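Local coordinates for uncharacterized metal-dependent hydrolase (Pyrococcus horikoshii, PDB 3IGH), which is of unknown specific function but is probably a metal-dependent amidohydrolase that hydrolyses carbon-nitrogen bonds other than peptide bonds, at residues D368-I371 with V372-G376. Sequence-based numbering, arbitrary orientation.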
loop_
_atom_site.group_PDB
_atom_site.type_symbol
_atom_site.label_atom_id
_atom_site.label_comp_id
_atom_site.label_asym_id
_atom_site.label_seq_id
_atom_site.Cartn_x
_atom_site.Cartn_y
_atom_site.Cartn_z
ATOM N N ASP A 368 -21.760 29.766 -9.327
ATOM C CA ASP A 368 -23.117 29.384 -9.709
ATOM C C ASP A 368 -24.096 30.550 -9.538
ATOM O O ASP A 368 -24.986 30.503 -8.683
ATOM C CB ASP A 368 -23.603 28.165 -8.894
ATOM C CG ASP A 368 -22.774 26.890 -9.142
ATOM O OD1 ASP A 368 -21.767 26.919 -9.887
ATOM O OD2 ASP A 368 -23.162 25.841 -8.590
ATOM N N TRP A 369 -23.948 31.575 -10.379
ATOM C CA TRP A 369 -24.782 32.781 -10.291
ATOM C C TRP A 369 -26.264 32.518 -10.550
ATOM O O TRP A 369 -27.119 33.254 -10.055
ATOM C CB TRP A 369 -24.259 33.886 -11.215
ATOM C CG TRP A 369 -24.110 33.485 -12.676
ATOM C CD1 TRP A 369 -22.967 33.061 -13.300
ATOM C CD2 TRP A 369 -25.142 33.470 -13.673
ATOM N NE1 TRP A 369 -23.228 32.796 -14.631
ATOM C CE2 TRP A 369 -24.550 33.052 -14.885
ATOM C CE3 TRP A 369 -26.505 33.801 -13.665
ATOM C CZ2 TRP A 369 -25.278 32.924 -16.066
ATOM C CZ3 TRP A 369 -27.227 33.676 -14.842
ATOM C CH2 TRP A 369 -26.614 33.238 -16.024
ATOM N N TRP A 370 -26.554 31.448 -11.290
ATOM C CA TRP A 370 -27.913 31.122 -11.757
ATOM C C TRP A 370 -28.725 30.293 -10.762
ATOM O O TRP A 370 -29.833 29.861 -11.077
ATOM C CB TRP A 370 -27.824 30.366 -13.093
ATOM C CG TRP A 370 -26.578 29.541 -13.179
ATOM C CD1 TRP A 370 -25.462 29.805 -13.930
ATOM C CD2 TRP A 370 -26.294 28.340 -12.448
ATOM N NE1 TRP A 370 -24.506 28.837 -13.716
ATOM C CE2 TRP A 370 -24.992 27.927 -12.813
ATOM C CE3 TRP A 370 -27.016 27.569 -11.526
ATOM C CZ2 TRP A 370 -24.400 26.780 -12.288
ATOM C CZ3 TRP A 370 -26.422 26.439 -11.000
ATOM C CH2 TRP A 370 -25.131 26.055 -11.384
ATOM N N ILE A 371 -28.174 30.064 -9.573
ATOM C CA ILE A 371 -28.745 29.086 -8.650
ATOM C C ILE A 371 -30.168 29.397 -8.176
ATOM O O ILE A 371 -31.013 28.502 -8.116
ATOM C CB ILE A 371 -27.774 28.714 -7.484
ATOM C CG1 ILE A 371 -28.188 27.374 -6.864
ATOM C CG2 ILE A 371 -27.695 29.818 -6.415
ATOM C CD1 ILE A 371 -27.054 26.626 -6.241
ATOM N N VAL A 372 -30.448 30.669 -7.896
ATOM C CA VAL A 372 -31.782 31.058 -7.429
ATOM C C VAL A 372 -32.822 30.923 -8.552
ATOM O O VAL A 372 -33.987 30.646 -8.285
ATOM C CB VAL A 372 -31.806 32.476 -6.787
ATOM C CG1 VAL A 372 -33.177 32.801 -6.208
ATOM C CG2 VAL A 372 -30.735 32.614 -5.702
ATOM N N GLU A 373 -32.400 31.075 -9.808
ATOM C CA GLU A 373 -33.300 30.800 -10.935
ATOM C C GLU A 373 -33.653 29.309 -11.034
ATOM O O GLU A 373 -34.802 28.961 -11.311
ATOM C CB GLU A 373 -32.719 31.286 -12.262
ATOM C CG GLU A 373 -32.876 32.787 -12.487
ATOM C CD GLU A 373 -31.945 33.579 -11.605
ATOM O OE1 GLU A 373 -32.443 34.387 -10.792
ATOM O OE2 GLU A 373 -30.719 33.352 -11.700
ATOM N N ARG A 374 -32.663 28.444 -10.807
ATOM C CA ARG A 374 -32.892 26.987 -10.817
ATOM C C ARG A 374 -33.877 26.510 -9.747
ATOM O O ARG A 374 -34.776 25.711 -10.037
ATOM C CB ARG A 374 -31.577 26.217 -10.652
ATOM C CG ARG A 374 -30.559 26.407 -11.771
ATOM C CD ARG A 374 -31.044 25.886 -13.122
ATOM N NE ARG A 374 -29.967 25.923 -14.119
ATOM C CZ ARG A 374 -29.633 27.001 -14.829
ATOM N NH1 ARG A 374 -28.634 26.935 -15.699
ATOM N NH2 ARG A 374 -30.294 28.148 -14.672
ATOM N N VAL A 375 -33.702 26.983 -8.516
ATOM C CA VAL A 375 -34.438 26.431 -7.380
ATOM C C VAL A 375 -35.548 27.323 -6.838
ATOM O O VAL A 375 -36.389 26.859 -6.057
ATOM C CB VAL A 375 -33.493 25.976 -6.214
ATOM C CG1 VAL A 375 -32.398 25.045 -6.738
ATOM C CG2 VAL A 375 -32.889 27.179 -5.462
ATOM N N GLY A 376 -35.561 28.595 -7.237
ATOM C CA GLY A 376 -36.591 29.524 -6.753
ATOM C C GLY A 376 -36.383 29.990 -5.321
ATOM O O GLY A 376 -35.589 29.405 -4.569
#
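The guanidinium of R374 lies over one face of the W370 indole, one helical turn further along the chain. The two planes are 22° apart, so the guanidinium lies nearly parallel over the indole, displaced toward its rim. NH1 sits above the ring, 4.2 Å from W370 CG. NH2 reaches back to W370 CB at 3.7 Å. The aliphatic part of the arginine also takes part, with R374 CG 3.7 Å from W370 CE3. R374 CG stands anti to its carbonyl carbon (chi1 -63°), and a bend at chi2 (-64°) turns the chain toward the indole. D368 CA lies against the opposite face, near the rim. The edge of W370 points at a face of W369, with CD1 over its centre.

W370 is the N-cap of the short helix 371-375. Its O accepts R374 N at 3.2 Å and, more weakly, E373 N. I371 O takes V375 N at 3.1 Å in the next bond. E373 bends at chi2, which brings OE2 within 3.6 Å of W370 CA. I371 CG2 meets V372 CG2, and both side chains touch L425 of helix 425-429.

R374 NH2 forms a salt bridge with D282, while NE and NH1 bond to the carbonyls of L269 and G270. A leucine here would probably uncover part of the indole face, cost D282 this salt bridge and leave both carbonyls without these donors. The helix lies between strands 357-360 and 395-397 of a probable TIM-barrel-type amidohydrolase fold. Its three outside partners tie it to neighbouring loops and probably fix the guanidinium's rotation over W370.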